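PDB 2VTC: AA9 family lytic polysaccharide monooxygenase cel61B from Hypocrea jecorina, which cleaves cellulose and related polysaccharides oxidatively at glycosidic bonds, using an active-site copper, a reducing agent and O2 or H2O2 as cosubstrate. Local coordinates for residues Y42-Q45 against H49-N52; D75-K80 against V127-L132; W106-G111 against Q193-C198. All blocks are in the same frame, centred on the assembly; numbering follows the deposited sequence.

How the interactions relate
Along the chain, interaction 1 closes before the other two open. It sits at the periphery, about 22 Å from the centre of the chain, where helix 38-47 gives way to loop. Its centre lies about 20 Å from that of interaction 2 and 25 Å from that of interaction 3, and it touches neither. Interactions 2 and 3 alternate along the sequence, with centres about 18 Å apart, and they do touch. Cys78 of helix 75-78 is disulfide-bonded to Cys198 of strand 193-204. His79 ND1 probably hydrogen-bonds Pro196 O. Interaction 2 is thus tied to the strand that carries Tyr195, and interaction 3 supplies two of the three metal-binding residues, His108 and Tyr195; His20 is the third.

Interaction 1: residues Y42-Q45 against H49-N52; sequences YQKQ and HFPN
The Phe50 ring meets the aliphatic part of Lys44 along its CD2-CE2 side. Lys44 CB lies 3.9 Å from Phe50 CD2, approaching at a slant that is neither face-on nor edge-on. Farther along the chain, Lys44 CD is also 3.9 Å from Phe50 CE2. The second flat group is the Gln43 amide. Its NE2 reaches Pro51 CD at 3.5 Å, with the two side chains crossing at about a right angle. Its OE1 lies 3.8 Å from Pro51 CD, with Phe50 CA hardly farther. These are van der Waals contacts, and no direct hydrogen bond joins the two segments.

The torsions explain how the groups meet. Lys44 has CG anti to the backbone N (chi1 -173°), and its chain runs extended past the ring before bending at the last torsion, which leads the amino end away from Phe50. Phe50 has CG between its backbone N and carbonyl carbon (chi1 66°), which places the ring beside the lysine methylenes.

In the fold, this is the place where the chain leaves helix 38-47. It turns back so that extended residues 49-51 run beside the helix they have just left. The loop then runs on toward the short helix 75-78. Tyr40 of helix 38-47 touches both Phe50 and Pro51, while Lys44 also touches Tyr57. At the C-terminal end of the helix, Gln43 O accepts a hydrogen bond from Thr47 OG1, and His49 ND1 makes a weak hydrogen bond to Thr47 O just beyond.

The backbones are close as well. His49 O comes within 3.6 Å of Lys44 N without bonding to it. Water 1 supplies the polar link, donating to Gln43 OE1 at 3.3 Å and to His49 O at 3.1 Å.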
loop_
_atom_site.group_PDB
_atom_site.type_symbol
_atom_site.label_atom_id
_atom_site.label_comp_id
_atom_site.label_asym_id
_atom_site.label_seq_id
_atom_site.Cartn_x
_atom_site.Cartn_y
_atom_site.Cartn_z
ATOM N N TYR A 42 -15.161 13.020 7.374
ATOM C CA TYR A 42 -15.929 14.172 7.848
ATOM C C TYR A 42 -17.420 13.837 7.953
ATOM O O TYR A 42 -18.078 14.274 8.902
ATOM C CB TYR A 42 -15.618 15.432 7.015
ATOM C CG TYR A 42 -14.231 15.973 7.315
ATOM C CD1 TYR A 42 -13.962 16.608 8.527
ATOM C CD2 TYR A 42 -13.179 15.823 6.402
ATOM C CE1 TYR A 42 -12.681 17.087 8.834
ATOM C CE2 TYR A 42 -11.891 16.309 6.693
ATOM C CZ TYR A 42 -11.647 16.935 7.907
ATOM O OH TYR A 42 -10.394 17.425 8.222
ATOM N N GLN A 43 -17.929 13.038 7.012
ATOM C CA GLN A 43 -19.263 12.438 7.138
ATOM C C GLN A 43 -19.415 11.773 8.502
ATOM O O GLN A 43 -20.394 12.017 9.216
ATOM C CB GLN A 43 -19.514 11.393 6.051
ATOM C CG GLN A 43 -20.082 11.907 4.729
ATOM C CD GLN A 43 -20.875 10.835 3.989
ATOM O OE1 GLN A 43 -21.802 10.230 4.549
ATOM N NE2 GLN A 43 -20.526 10.601 2.731
ATOM N N LYS A 44 -18.443 10.938 8.867
ATOM C CA LYS A 44 -18.499 10.206 10.126
ATOM C C LYS A 44 -18.478 11.143 11.341
ATOM O O LYS A 44 -19.206 10.919 12.312
ATOM C CB LYS A 44 -17.384 9.154 10.215
ATOM C CG LYS A 44 -17.514 8.261 11.447
ATOM C CD LYS A 44 -16.442 7.202 11.523
ATOM C CE LYS A 44 -16.757 6.171 12.602
ATOM N NZ LYS A 44 -16.451 6.687 13.955
ATOM N N GLN A 45 -17.663 12.195 11.286
ATOM C CA GLN A 45 -17.631 13.181 12.372
ATOM C C GLN A 45 -18.988 13.853 12.547
ATOM O O GLN A 45 -19.422 14.081 13.671
ATOM C CB GLN A 45 -16.558 14.253 12.137
ATOM C CG GLN A 45 -15.138 13.745 12.236
ATOM C CD GLN A 45 -14.865 12.991 13.529
ATOM O OE1 GLN A 45 -14.694 11.765 13.522
ATOM N NE2 GLN A 45 -14.840 13.717 14.649
ATOM N N HIS A 49 -21.871 8.008 10.670
ATOM C CA HIS A 49 -21.837 6.961 9.636
ATOM C C HIS A 49 -21.243 7.489 8.316
ATOM O O HIS A 49 -21.148 8.708 8.115
ATOM C CB HIS A 49 -23.253 6.391 9.398
ATOM C CG HIS A 49 -24.030 6.151 10.656
ATOM N ND1 HIS A 49 -24.681 7.164 11.330
ATOM C CD2 HIS A 49 -24.249 5.022 11.376
ATOM C CE1 HIS A 49 -25.269 6.671 12.407
ATOM N NE2 HIS A 49 -25.025 5.374 12.458
ATOM N N PHE A 50 -20.836 6.575 7.430
ATOM C CA PHE A 50 -20.345 6.919 6.081
ATOM C C PHE A 50 -20.516 5.703 5.163
ATOM O O PHE A 50 -20.770 4.607 5.673
ATOM C CB PHE A 50 -18.876 7.394 6.123
ATOM C CG PHE A 50 -17.900 6.325 6.528
ATOM C CD1 PHE A 50 -17.214 5.592 5.554
ATOM C CD2 PHE A 50 -17.648 6.063 7.872
ATOM C CE1 PHE A 50 -16.299 4.602 5.922
ATOM C CE2 PHE A 50 -16.739 5.069 8.253
ATOM C CZ PHE A 50 -16.063 4.339 7.268
ATOM N N PRO A 51 -20.413 5.886 3.820
ATOM C CA PRO A 51 -20.625 4.794 2.863
ATOM C C PRO A 51 -19.745 3.580 3.116
ATOM O O PRO A 51 -18.582 3.719 3.519
ATOM C CB PRO A 51 -20.269 5.433 1.516
ATOM C CG PRO A 51 -20.609 6.855 1.707
ATOM C CD PRO A 51 -20.130 7.145 3.101
ATOM N N ASN A 52 -20.309 2.397 2.892
ATOM C CA ASN A 52 -19.575 1.140 3.105
ATOM C C ASN A 52 -18.699 0.842 1.903
ATOM O O ASN A 52 -19.211 0.630 0.804
ATOM C CB ASN A 52 -20.548 -0.016 3.404
ATOM C CG ASN A 52 -21.349 0.227 4.664
ATOM O OD1 ASN A 52 -20.809 0.671 5.693
ATOM N ND2 ASN A 52 -22.661 -0.041 4.593
HETATM O O HOH W 1 -23.913 9.586 7.001
#

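Interaction 2: residues D75-K80 against V127-L132; sequences DIVCHK and VNKNNL
This is a water-mediated contact with a small apolar patch, partly buried. It joins the short, loosely hydrogen-bonded helix 75-78 to the loop that leads into strand 133-143. Val77 supplies the apolar part. Its CG1 packs 4.0 Å from Lys129 CB and 3.7 Å from Lys129 O. Its CG2 touches the Asn130 amide, which crosses it at about a right angle.

Lys129 has CG between its backbone N and carbonyl carbon (chi1 72°). The chain beyond is fully extended and carries NZ toward the Asp75 carboxylate and the carbonyl of His79. Three acceptors hold NZ there: Ala82 O, water 2 at 2.7 Å and water 3 at 2.9 Å.

The loop residues 129-131 form a 3-10 turn, and helix 75-78 is fixed to the beta core by the Cys78-Cys198 disulfide. Arg177 donates hydrogen bonds to the carbonyls of Ile76 and Val77. His79, just after the helix, takes a positive phi (86°) and so turns the chain out of the helical path.

Water 2 donates to Asp75 OD1 at 2.7 Å. The carboxylate and the ammonium are therefore bridged by water, with OD1 and NZ 4.9 Å apart. Water 3 accepts from Cys78 N and donates to His79 O, 2.7 Å away.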
loop_
_atom_site.group_PDB
_atom_site.type_symbol
_atom_site.label_atom_id
_atom_site.label_comp_id
_atom_site.label_asym_id
_atom_site.label_seq_id
_atom_site.Cartn_x
_atom_site.Cartn_y
_atom_site.Cartn_z
ATOM N N ASP A 75 0.135 2.131 13.439
ATOM C CA ASP A 75 -0.114 3.019 12.326
ATOM C C ASP A 75 0.592 2.579 11.020
ATOM O O ASP A 75 0.136 2.945 9.941
ATOM C CB ASP A 75 0.315 4.444 12.702
ATOM C CG ASP A 75 -0.795 5.204 13.450
ATOM O OD1 ASP A 75 -1.916 4.621 13.653
ATOM O OD2 ASP A 75 -0.538 6.369 13.852
ATOM N N ILE A 76 1.670 1.797 11.135
ATOM C CA ILE A 76 2.371 1.320 9.918
ATOM C C ILE A 76 1.588 0.228 9.172
ATOM O O ILE A 76 1.821 -0.041 8.005
ATOM C CB ILE A 76 3.830 0.846 10.226
ATOM C CG1 ILE A 76 4.676 0.717 8.934
ATOM C CG2 ILE A 76 3.839 -0.507 10.910
ATOM C CD1 ILE A 76 4.742 2.015 8.075
ATOM N N VAL A 77 0.627 -0.401 9.846
ATOM C CA VAL A 77 -0.100 -1.493 9.197
ATOM C C VAL A 77 -0.910 -1.005 7.981
ATOM O O VAL A 77 -0.660 -1.451 6.849
ATOM C CB VAL A 77 -1.039 -2.246 10.200
ATOM C CG1 VAL A 77 -1.725 -3.401 9.459
ATOM C CG2 VAL A 77 -0.272 -2.758 11.432
ATOM N N CYS A 78 -1.844 -0.075 8.222
ATOM C CA CYS A 78 -2.751 0.447 7.207
ATOM C C CYS A 78 -2.966 1.960 7.313
ATOM O O CYS A 78 -3.961 2.482 6.842
ATOM C CB CYS A 78 -4.110 -0.281 7.239
ATOM S SG CYS A 78 -4.011 -1.995 6.677
ATOM N N HIS A 79 -1.989 2.640 7.902
ATOM C CA HIS A 79 -1.979 4.105 8.068
ATOM C C HIS A 79 -2.729 4.532 9.347
ATOM O O HIS A 79 -3.144 3.684 10.164
ATOM C CB HIS A 79 -2.460 4.841 6.812
ATOM C CG HIS A 79 -1.755 6.147 6.577
ATOM N ND1 HIS A 79 -1.131 6.466 5.382
ATOM C CD2 HIS A 79 -1.594 7.215 7.390
ATOM C CE1 HIS A 79 -0.612 7.682 5.483
ATOM N NE2 HIS A 79 -0.871 8.154 6.690
ATOM N N LYS A 80 -2.863 5.845 9.543
ATOM C CA LYS A 80 -3.231 6.395 10.861
ATOM C C LYS A 80 -4.601 5.960 11.400
ATOM O O LYS A 80 -5.628 6.215 10.761
ATOM C CB LYS A 80 -3.169 7.919 10.821
ATOM C CG LYS A 80 -3.293 8.555 12.188
ATOM C CD LYS A 80 -3.191 10.080 12.092
ATOM C CE LYS A 80 -3.246 10.717 13.459
ATOM N NZ LYS A 80 -2.105 10.271 14.300
ATOM N N VAL A 127 -11.359 -8.025 10.910
ATOM C CA VAL A 127 -10.054 -8.553 11.280
ATOM C C VAL A 127 -9.349 -7.633 12.296
ATOM O O VAL A 127 -9.600 -6.409 12.331
ATOM C CB VAL A 127 -9.188 -8.761 9.986
ATOM C CG1 VAL A 127 -8.628 -7.427 9.489
ATOM C CG2 VAL A 127 -8.093 -9.772 10.181
ATOM N N ASN A 128 -8.495 -8.235 13.125
ATOM C CA ASN A 128 -7.568 -7.503 13.973
ATOM C C ASN A 128 -6.330 -7.204 13.115
ATOM O O ASN A 128 -5.551 -8.114 12.805
ATOM C CB ASN A 128 -7.194 -8.356 15.195
ATOM C CG ASN A 128 -6.250 -7.657 16.175
ATOM O OD1 ASN A 128 -6.068 -8.145 17.309
ATOM N ND2 ASN A 128 -5.631 -6.546 15.765
ATOM N N LYS A 129 -6.173 -5.935 12.700
ATOM C CA LYS A 129 -5.067 -5.576 11.787
ATOM C C LYS A 129 -3.680 -5.953 12.317
ATOM O O LYS A 129 -2.763 -6.247 11.546
ATOM C CB LYS A 129 -5.117 -4.076 11.447
ATOM C CG LYS A 129 -4.721 -3.127 12.574
ATOM C CD LYS A 129 -4.974 -1.674 12.113
ATOM C CE LYS A 129 -4.502 -0.710 13.171
ATOM N NZ LYS A 129 -4.742 0.694 12.727
ATOM N N ASN A 130 -3.528 -5.955 13.639
ATOM C CA ASN A 130 -2.229 -6.209 14.249
ATOM C C ASN A 130 -1.763 -7.670 14.120
ATOM O O ASN A 130 -0.577 -7.981 14.324
ATOM C CB ASN A 130 -2.255 -5.735 15.705
ATOM C CG ASN A 130 -2.591 -4.251 15.823
ATOM O OD1 ASN A 130 -3.501 -3.856 16.576
ATOM N ND2 ASN A 130 -1.886 -3.430 15.066
ATOM N N ASN A 131 -2.695 -8.555 13.759
ATOM C CA ASN A 131 -2.353 -9.968 13.555
ATOM C C ASN A 131 -2.111 -10.324 12.099
ATOM O O ASN A 131 -1.795 -11.472 11.775
ATOM C CB ASN A 131 -3.446 -10.874 14.141
ATOM C CG ASN A 131 -3.527 -10.782 15.637
ATOM O OD1 ASN A 131 -2.570 -10.387 16.304
ATOM N ND2 ASN A 131 -4.674 -11.144 16.179
ATOM N N LEU A 132 -2.258 -9.340 11.209
ATOM C CA LEU A 132 -2.023 -9.575 9.781
ATOM C C LEU A 132 -0.533 -9.787 9.506
ATOM O O LEU A 132 0.319 -9.129 10.111
ATOM C CB LEU A 132 -2.574 -8.426 8.937
ATOM C CG LEU A 132 -4.099 -8.281 8.908
ATOM C CD1 LEU A 132 -4.507 -7.002 8.197
ATOM C CD2 LEU A 132 -4.763 -9.511 8.238
HETATM O O HOH W 2 -3.457 2.498 14.255
HETATM O O HOH W 3 -2.770 1.054 10.684
#

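Interaction 3: residues W106-G111 against Q193-C198. With NI (nickel (II) ion), chain E.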
loop_
_atom_site.group_PDB
_atom_site.type_symbol
_atom_site.label_atom_id
_atom_site.label_comp_id
_atom_site.label_asym_id
_atom_site.label_seq_id
_atom_site.Cartn_x
_atom_site.Cartn_y
_atom_site.Cartn_z
ATOM N N TRP A 106 0.302 13.250 -7.977
ATOM C CA TRP A 106 1.271 12.830 -6.961
ATOM C C TRP A 106 2.532 13.741 -6.935
ATOM O O TRP A 106 3.190 13.900 -7.969
ATOM C CB TRP A 106 1.640 11.343 -7.120
ATOM C CG TRP A 106 2.593 10.831 -6.067
ATOM C CD1 TRP A 106 3.894 10.455 -6.259
ATOM C CD2 TRP A 106 2.321 10.625 -4.672
ATOM N NE1 TRP A 106 4.452 10.046 -5.084
ATOM C CE2 TRP A 106 3.513 10.138 -4.086
ATOM C CE3 TRP A 106 1.185 10.799 -3.862
ATOM C CZ2 TRP A 106 3.613 9.820 -2.716
ATOM C CZ3 TRP A 106 1.294 10.493 -2.492
ATOM C CH2 TRP A 106 2.493 10.014 -1.938
ATOM N N PRO A 107 2.829 14.365 -5.773
ATOM C CA PRO A 107 3.936 15.349 -5.593
ATOM C C PRO A 107 5.427 14.952 -5.725
ATOM O O PRO A 107 6.277 15.820 -5.535
ATOM C CB PRO A 107 3.588 16.081 -4.305
ATOM C CG PRO A 107 2.770 15.100 -3.549
ATOM C CD PRO A 107 2.022 14.251 -4.543
ATOM N N HIS A 108 5.805 13.676 -5.814
ATOM C CA HIS A 108 6.859 13.059 -4.985
ATOM C C HIS A 108 7.522 12.134 -6.019
ATOM O O HIS A 108 7.103 10.993 -6.197
ATOM C CB HIS A 108 6.442 12.273 -3.748
ATOM C CG HIS A 108 6.029 13.135 -2.602
ATOM N ND1 HIS A 108 6.632 14.345 -2.313
ATOM C CD2 HIS A 108 5.058 12.963 -1.676
ATOM C CE1 HIS A 108 6.040 14.883 -1.262
ATOM N NE2 HIS A 108 5.089 14.061 -0.853
ATOM N N PRO A 109 8.500 12.660 -6.796
ATOM C CA PRO A 109 9.065 11.877 -7.903
ATOM C C PRO A 109 10.184 10.907 -7.503
ATOM O O PRO A 109 10.612 10.103 -8.346
ATOM C CB PRO A 109 9.625 12.972 -8.833
ATOM C CG PRO A 109 10.114 14.005 -7.885
ATOM C CD PRO A 109 9.065 14.028 -6.753
ATOM N N TYR A 110 10.626 10.963 -6.251
ATOM C CA TYR A 110 11.687 10.100 -5.739
ATOM C C TYR A 110 11.159 8.973 -4.846
ATOM O O TYR A 110 10.492 9.239 -3.843
ATOM C CB TYR A 110 12.682 10.904 -4.906
ATOM C CG TYR A 110 13.455 11.990 -5.651
ATOM C CD1 TYR A 110 14.671 11.690 -6.263
ATOM C CD2 TYR A 110 12.977 13.296 -5.719
ATOM C CE1 TYR A 110 15.401 12.681 -6.929
ATOM C CE2 TYR A 110 13.697 14.297 -6.391
ATOM C CZ TYR A 110 14.902 13.965 -6.989
ATOM O OH TYR A 110 15.631 14.935 -7.654
ATOM N N GLY A 111 11.506 7.734 -5.181
ATOM C CA GLY A 111 11.229 6.615 -4.289
ATOM C C GLY A 111 10.580 5.404 -4.924
ATOM O O GLY A 111 9.945 5.496 -5.996
ATOM N N GLN A 193 9.323 8.953 3.877
ATOM C CA GLN A 193 7.887 9.134 4.121
ATOM C C GLN A 193 7.122 7.937 3.570
ATOM O O GLN A 193 7.070 7.764 2.359
ATOM C CB GLN A 193 7.344 10.417 3.477
ATOM C CG GLN A 193 8.006 11.697 4.000
ATOM C CD GLN A 193 7.592 12.982 3.281
ATOM O OE1 GLN A 193 8.013 14.073 3.704
ATOM N NE2 GLN A 193 6.815 12.888 2.233
ATOM N N ASN A 194 6.429 7.177 4.445
ATOM C CA ASN A 194 5.667 5.997 3.985
ATOM C C ASN A 194 4.184 6.323 3.805
ATOM O O ASN A 194 3.562 6.907 4.722
ATOM C CB ASN A 194 5.788 4.811 4.974
ATOM C CG ASN A 194 7.163 4.150 4.984
ATOM O OD1 ASN A 194 7.276 2.902 4.918
ATOM N ND2 ASN A 194 8.200 4.936 5.156
ATOM N N TYR A 195 3.611 5.912 2.679
ATOM C CA TYR A 195 2.185 6.130 2.396
ATOM C C TYR A 195 1.479 4.786 2.141
ATOM O O TYR A 195 1.168 4.478 1.002
ATOM C CB TYR A 195 1.966 7.059 1.175
ATOM C CG TYR A 195 2.567 8.456 1.307
ATOM C CD1 TYR A 195 1.761 9.553 1.638
ATOM C CD2 TYR A 195 3.946 8.674 1.109
ATOM C CE1 TYR A 195 2.317 10.852 1.787
ATOM C CE2 TYR A 195 4.514 9.971 1.247
ATOM C CZ TYR A 195 3.688 11.043 1.576
ATOM O OH TYR A 195 4.253 12.311 1.701
ATOM N N PRO A 196 1.216 4.000 3.217
ATOM C CA PRO A 196 0.506 2.722 3.023
ATOM C C PRO A 196 -1.011 2.904 2.905
ATOM O O PRO A 196 -1.600 3.751 3.590
ATOM C CB PRO A 196 0.849 1.928 4.287
ATOM C CG PRO A 196 1.022 2.957 5.354
ATOM C CD PRO A 196 1.641 4.179 4.616
ATOM N N GLN A 197 -1.612 2.121 2.025
ATOM C CA GLN A 197 -3.051 2.149 1.826
ATOM C C GLN A 197 -3.565 0.717 1.710
ATOM O O GLN A 197 -3.074 -0.055 0.874
ATOM C CB GLN A 197 -3.378 2.910 0.537
ATOM C CG GLN A 197 -3.022 4.410 0.667
ATOM C CD GLN A 197 -4.054 5.176 1.470
ATOM O OE1 GLN A 197 -3.914 5.375 2.683
ATOM N NE2 GLN A 197 -5.092 5.609 0.801
ATOM N N CYS A 198 -4.550 0.378 2.549
ATOM C CA CYS A 198 -5.110 -0.976 2.531
ATOM C C CYS A 198 -6.500 -1.055 1.896
ATOM O O CYS A 198 -7.346 -0.163 2.082
ATOM C CB CYS A 198 -5.144 -1.516 3.964
ATOM S SG CYS A 198 -3.547 -1.793 4.681
HETATM NI NI NI E . 3.492 14.325 0.418
HETATM O O HOH W 4 3.236 16.385 -0.137
HETATM O O HOH W 5 4.276 14.445 1.335
#
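Metal coordination dominates this contact between the loop after strand 96-102 and strand 193-204. His108 NE2 binds the nickel ion at 2.1 Å, and Tyr195 OH binds it more loosely at 2.5 Å. His20 completes the protein ligands with its N-terminal nitrogen and ND1, and water 4 sits at 2.1 Å. His20 and His108 together make the histidine brace of lytic polysaccharide monooxygenases. His108 NE2 and Tyr195 OH are 3.2 Å apart because they share the ion, and they are not hydrogen-bonded.

The aromatic contact packs against a metal ligand, since Tyr195 takes part in both. Trp106 and Tyr195 form a T-shaped pair, with planes at 86°. The tryptophan edge points at the tyrosine face, and its CH2 atom stands over the ring centre, 3.6 Å from Tyr195 CG. With CG anti to the backbone N (chi1 -178°), the indole reaches across to the strand. Its NE1 is hydrogen-bonded to Gln151 OE1. Pro107 CG lies over the centre of the His108 ring, and His184 stacks with that ring too.

The polar neighbour is Gln193, whose extended side chain brings NE2 to 3.7 Å from His108 NE2. Its amide plane is turned 78° from the imidazole. Gln193 and His184 probably take part in binding O2, as in related enzymes.

The ion occupies the site of the catalytic copper. Nitrogen ligands from the brace and a phenol oxygen hold it, while water remains among its ligands. Such a water marks a position that is probably exchangeable, consistent with a site where a cosubstrate must reach the metal.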